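Local coordinates for Myo-inositol dehydrogenase (Corynebacterium glutamicum, PDB 3EUW), which probably oxidises myo-inositol at its 2-hydroxyl with NAD+ as the hydride acceptor, as a tetrameric oxidoreductase of the Gfo/Idh/MocA family, at residues Asp80-Thr83 with Arg84-Arg88; Ala136-Asn140 with Gln141-Asn145. One frame throughout, in Å; residues are numbered along the deposited sequence.

How the contacts relate
Both contacts are local, each made by one run of chain, and both set an arginine against an acid a turn or so along. Contact 1 runs along helix 78-87 of the Rossmann domain; contact 2 is the C-terminal end of helix 129-139 and the turn leading to strand 146-154, in the C-terminal domain. Their centres lie about 38 Å apart, and their nearest atoms about 26 Å, so the two do not touch. Each has a buried apolar side and a polar, more exposed one. Chemistry differs with place: in contact 1 one long bond joins R84 to D80 inside the subunit, whereas in contact 2 R137 holds both oxygens of E142 at a subunit boundary, with one water on the acid and another bridging helix end and turn.

Contact 1: Asp80-Thr83 with Arg84-Arg88; sequences DLIT and RAVER
Helix 78-87 is the crossover helix of a beta-alpha-beta unit in the Rossmann domain, and along it D80 and R84, one turn apart, meet in a salt bridge. R84 NE donates to D80 OD1 at 3.3 Å, a long but fairly straight bond (N-H...O 162°). OD1 lies at the edge of the guanidinium, near its plane; NE comes to the syn side of OD1 but well out of the carboxylate plane, and the two flat groups stand almost perpendicular, 88° apart. With CG anti to the backbone N (chi1 178°), the D80 carboxylate leans forward along the helix to where the extended R84 chain passes. The stronger partner of R84 lies outside the helix: its NH1 forms a salt bridge with D58, so R84 links two acids.

Elsewhere on the helix T83 and E87 run alongside each other. The methyl CG2 of T83 faces the carboxylate of E87, though the E87 chain sits too close to T83 O for its exact position to be trusted, while T83 OG1 turns back to hydrogen-bond with the carbonyl of V79. On another side I82 CG2 and V86 CG2 meet loosely at 4.3 Å. Beneath these side chains runs the regular i to i+4 ladder: R84 N to D80 O at 3.0 Å, A85 N to L81 O at 3.0 Å and V86 N to I82 O at 2.9 Å.

The faces of the helix are thereby divided among its neighbours. L81, I82 and A85 pack on strand 68-71, through I71 and I69, and L81 and R84 also touch P57 of helix 57-60. T83 and E87 face helix 102-112, where T83 meets C108, K111 and I112, and the chain leaves beyond R88 for strand 92-94.

Contact 2: Ala136-Asn140 with Gln141-Asn145; sequences ARVAN and QEIGN
R137, E142 and Q141 carry most of this contact, in which a Schellman motif ends helix 129-139. Q141, at positive phi, is its C' residue: E142 N bonds to R137 O at 3.1 Å and Q141 N to V138 O at 2.9 Å. The reversal brings E142 back beside R137, five residues earlier, and the guanidinium presents NE and NH2 together, one to each carboxylate oxygen. R137 NE donates to E142 OE1 at 2.9 Å and R137 NH2 to E142 OE2 at 2.6 Å, both nearly straight. The acid oxygens lie in the guanidinium plane, yet the two planes are turned 34° apart, and NE reaches OE1 from above the carboxylate. R137 bends at chi3 (64°) to offer this edge, while E142 extends to meet it. A water joins E142 OE1 to N140 ND2.

A type I turn from Q141 to G144, closed by G144 N to Q141 O, carries the chain on; a second water sits between it and the helix end, donating to V138 O and G144 O and accepting from I143 N. On the inner side V138 CG2 packs on I143 CD1 at 3.8 Å, and both residues rest on L250 of strand 248-252.

E142 OE2 also forms a salt bridge with K262 of a second subunit. Two cations so close would be expected to favour the ionised form of E142, and the bridge to K262 joins the turn after the helix to the second subunit.

Contact 1: Asp80-Thr83 with Arg84-Arg88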
loop_
_atom_site.group_PDB
_atom_site.type_symbol
_atom_site.label_atom_id
_atom_site.label_comp_id
_atom_site.label_asym_id
_atom_site.label_seq_id
_atom_site.Cartn_x
_atom_site.Cartn_y
_atom_site.Cartn_z
ATOM N N ASP A 80 -40.532 -18.480 -13.509
ATOM C CA ASP A 80 -41.553 -18.210 -14.509
ATOM C C ASP A 80 -40.958 -17.603 -15.774
ATOM O O ASP A 80 -41.160 -18.124 -16.871
ATOM C CB ASP A 80 -42.620 -17.272 -13.937
ATOM C CG ASP A 80 -43.692 -16.909 -14.959
ATOM O OD1 ASP A 80 -44.304 -17.832 -15.541
ATOM O OD2 ASP A 80 -43.926 -15.699 -15.178
ATOM N N LEU A 81 -40.217 -16.507 -15.616
ATOM C CA LEU A 81 -39.607 -15.830 -16.756
ATOM C C LEU A 81 -38.581 -16.705 -17.490
ATOM O O LEU A 81 -38.514 -16.695 -18.722
ATOM C CB LEU A 81 -38.968 -14.518 -16.299
ATOM C CG LEU A 81 -39.996 -13.474 -15.848
ATOM C CD1 LEU A 81 -39.299 -12.265 -15.247
ATOM C CD2 LEU A 81 -40.844 -13.055 -17.040
ATOM N N ILE A 82 -37.792 -17.464 -16.741
ATOM C CA ILE A 82 -36.814 -18.335 -17.364
ATOM C C ILE A 82 -37.529 -19.331 -18.270
ATOM O O ILE A 82 -37.160 -19.500 -19.429
ATOM C CB ILE A 82 -35.999 -19.112 -16.304
ATOM C CG1 ILE A 82 -34.978 -18.170 -15.647
ATOM C CG2 ILE A 82 -35.317 -20.327 -16.945
ATOM C CD1 ILE A 82 -34.183 -18.796 -14.506
ATOM N N THR A 83 -38.560 -19.977 -17.730
ATOM C CA THR A 83 -39.334 -20.970 -18.459
ATOM C C THR A 83 -39.968 -20.404 -19.733
ATOM O O THR A 83 -39.781 -20.952 -20.815
ATOM C CB THR A 83 -40.450 -21.566 -17.561
ATOM O OG1 THR A 83 -39.865 -22.181 -16.404
ATOM C CG2 THR A 83 -41.246 -22.606 -18.324
ATOM N N ARG A 84 -40.708 -19.309 -19.608
ATOM C CA ARG A 84 -41.352 -18.698 -20.766
ATOM C C ARG A 84 -40.362 -18.350 -21.872
ATOM O O ARG A 84 -40.601 -18.628 -23.050
ATOM C CB ARG A 84 -42.082 -17.416 -20.375
ATOM C CG ARG A 84 -43.191 -17.575 -19.353
ATOM C CD ARG A 84 -44.018 -16.299 -19.346
ATOM N NE ARG A 84 -45.033 -16.251 -18.300
ATOM C CZ ARG A 84 -46.059 -15.406 -18.313
ATOM N NH1 ARG A 84 -46.202 -14.554 -19.321
ATOM N NH2 ARG A 84 -46.932 -15.405 -17.315
ATOM N N ALA A 85 -39.255 -17.725 -21.490
ATOM C CA ALA A 85 -38.249 -17.324 -22.461
ATOM C C ALA A 85 -37.648 -18.537 -23.156
ATOM O O ALA A 85 -37.599 -18.603 -24.383
ATOM C CB ALA A 85 -37.157 -16.515 -21.776
ATOM N N VAL A 86 -37.196 -19.498 -22.365
ATOM C CA VAL A 86 -36.595 -20.705 -22.912
ATOM C C VAL A 86 -37.569 -21.485 -23.805
ATOM O O VAL A 86 -37.177 -21.993 -24.852
ATOM C CB VAL A 86 -36.070 -21.615 -21.770
ATOM C CG1 VAL A 86 -35.719 -22.982 -22.307
ATOM C CG2 VAL A 86 -34.842 -20.990 -21.139
ATOM N N GLU A 87 -38.834 -21.570 -23.401
ATOM C CA GLU A 87 -39.828 -22.294 -24.194
ATOM C C GLU A 87 -40.010 -21.661 -25.568
ATOM O O GLU A 87 -40.501 -22.306 -26.498
ATOM C CB GLU A 87 -41.172 -22.351 -23.465
ATOM C CG GLU A 87 -41.119 -23.090 -22.136
ATOM C CD GLU A 87 -42.495 -23.355 -21.547
ATOM O OE1 GLU A 87 -43.348 -22.437 -21.560
ATOM O OE2 GLU A 87 -42.716 -24.486 -21.059
ATOM N N ARG A 88 -39.628 -20.395 -25.693
ATOM C CA ARG A 88 -39.725 -19.708 -26.973
ATOM C C ARG A 88 -38.352 -19.602 -27.624
ATOM O O ARG A 88 -38.162 -18.851 -28.578
ATOM C CB ARG A 88 -40.342 -18.317 -26.807
ATOM C CG ARG A 88 -41.848 -18.349 -26.582
ATOM C CD ARG A 88 -42.481 -17.015 -26.931
ATOM N NE ARG A 88 -42.143 -16.608 -28.293
ATOM C CZ ARG A 88 -42.393 -15.406 -28.798
ATOM N NH1 ARG A 88 -42.990 -14.484 -28.056
ATOM N NH2 ARG A 88 -42.031 -15.117 -30.043
#

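Contact 2: Ala136-Asn140 with Gln141-Asn145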
loop_
_atom_site.group_PDB
_atom_site.type_symbol
_atom_site.label_atom_id
_atom_site.label_comp_id
_atom_site.label_asym_id
_atom_site.label_seq_id
_atom_site.Cartn_x
_atom_site.Cartn_y
_atom_site.Cartn_z
ATOM N N ALA A 136 -7.924 -16.479 -14.056
ATOM C CA ALA A 136 -7.178 -16.806 -15.268
ATOM C C ALA A 136 -5.690 -17.016 -15.002
ATOM O O ALA A 136 -5.055 -17.893 -15.591
ATOM C CB ALA A 136 -7.357 -15.696 -16.302
ATOM N N ARG A 137 -5.127 -16.197 -14.121
ATOM C CA ARG A 137 -3.709 -16.317 -13.822
ATOM C C ARG A 137 -3.462 -17.580 -13.006
ATOM O O ARG A 137 -2.444 -18.242 -13.180
ATOM C CB ARG A 137 -3.213 -15.054 -13.113
ATOM C CG ARG A 137 -3.317 -13.813 -14.005
ATOM C CD ARG A 137 -2.985 -12.520 -13.266
ATOM N NE ARG A 137 -1.601 -12.480 -12.804
ATOM C CZ ARG A 137 -1.067 -11.474 -12.122
ATOM N NH1 ARG A 137 -1.798 -10.409 -11.815
ATOM N NH2 ARG A 137 0.202 -11.532 -11.743
ATOM N N VAL A 138 -4.403 -17.926 -12.131
ATOM C CA VAL A 138 -4.257 -19.144 -11.346
ATOM C C VAL A 138 -4.316 -20.335 -12.311
ATOM O O VAL A 138 -3.496 -21.252 -12.231
ATOM C CB VAL A 138 -5.381 -19.284 -10.278
ATOM C CG1 VAL A 138 -5.410 -20.716 -9.732
ATOM C CG2 VAL A 138 -5.133 -18.297 -9.120
ATOM N N ALA A 139 -5.279 -20.298 -13.231
ATOM C CA ALA A 139 -5.454 -21.366 -14.219
ATOM C C ALA A 139 -4.222 -21.502 -15.094
ATOM O O ALA A 139 -3.930 -22.588 -15.588
ATOM C CB ALA A 139 -6.671 -21.090 -15.093
ATOM N N ASN A 140 -3.506 -20.397 -15.283
ATOM C CA ASN A 140 -2.299 -20.402 -16.097
ATOM C C ASN A 140 -1.069 -20.836 -15.288
ATOM O O ASN A 140 0.069 -20.648 -15.720
ATOM C CB ASN A 140 -2.072 -19.014 -16.718
ATOM C CG ASN A 140 -0.952 -19.011 -17.752
ATOM O OD1 ASN A 140 -0.901 -19.873 -18.629
ATOM N ND2 ASN A 140 -0.055 -18.033 -17.657
ATOM N N GLN A 141 -1.306 -21.414 -14.112
ATOM C CA GLN A 141 -0.229 -21.912 -13.252
ATOM C C GLN A 141 0.702 -20.862 -12.649
ATOM O O GLN A 141 1.731 -21.216 -12.079
ATOM C CB GLN A 141 0.629 -22.928 -14.021
ATOM C CG GLN A 141 -0.126 -24.147 -14.531
ATOM C CD GLN A 141 -0.655 -25.009 -13.407
ATOM O OE1 GLN A 141 0.082 -25.372 -12.486
ATOM N NE2 GLN A 141 -1.938 -25.352 -13.480
ATOM N N GLU A 142 0.348 -19.587 -12.744
ATOM C CA GLU A 142 1.218 -18.543 -12.212
ATOM C C GLU A 142 1.622 -18.744 -10.751
ATOM O O GLU A 142 2.704 -18.338 -10.356
ATOM C CB GLU A 142 0.586 -17.159 -12.392
ATOM C CG GLU A 142 1.612 -16.046 -12.327
ATOM C CD GLU A 142 1.079 -14.701 -12.772
ATOM O OE1 GLU A 142 0.151 -14.662 -13.599
ATOM O OE2 GLU A 142 1.614 -13.672 -12.305
ATOM N N ILE A 143 0.768 -19.364 -9.943
ATOM C CA ILE A 143 1.130 -19.593 -8.548
ATOM C C ILE A 143 1.111 -21.073 -8.168
ATOM O O ILE A 143 0.999 -21.409 -6.985
ATOM C CB ILE A 143 0.203 -18.843 -7.564
ATOM C CG1 ILE A 143 -1.255 -19.252 -7.800
ATOM C CG2 ILE A 143 0.392 -17.353 -7.707
ATOM C CD1 ILE A 143 -2.188 -18.810 -6.699
ATOM N N GLY A 144 1.221 -21.943 -9.173
ATOM C CA GLY A 144 1.227 -23.377 -8.931
ATOM C C GLY A 144 -0.150 -23.946 -8.670
ATOM O O GLY A 144 -1.150 -23.391 -9.122
ATOM N N ASN A 145 -0.209 -25.055 -7.941
ATOM C CA ASN A 145 -1.485 -25.681 -7.624
ATOM C C ASN A 145 -2.201 -24.858 -6.558
ATOM O O ASN A 145 -1.610 -24.498 -5.536
ATOM C CB ASN A 145 -1.278 -27.101 -7.086
ATOM C CG ASN A 145 -0.233 -27.877 -7.865
ATOM O OD1 ASN A 145 -0.315 -28.003 -9.088
ATOM N ND2 ASN A 145 0.758 -28.406 -7.161
HETATM O O HOH W 1 -1.471 -21.148 -10.399
HETATM O O HOH W 2 -0.709 -15.732 -16.078
#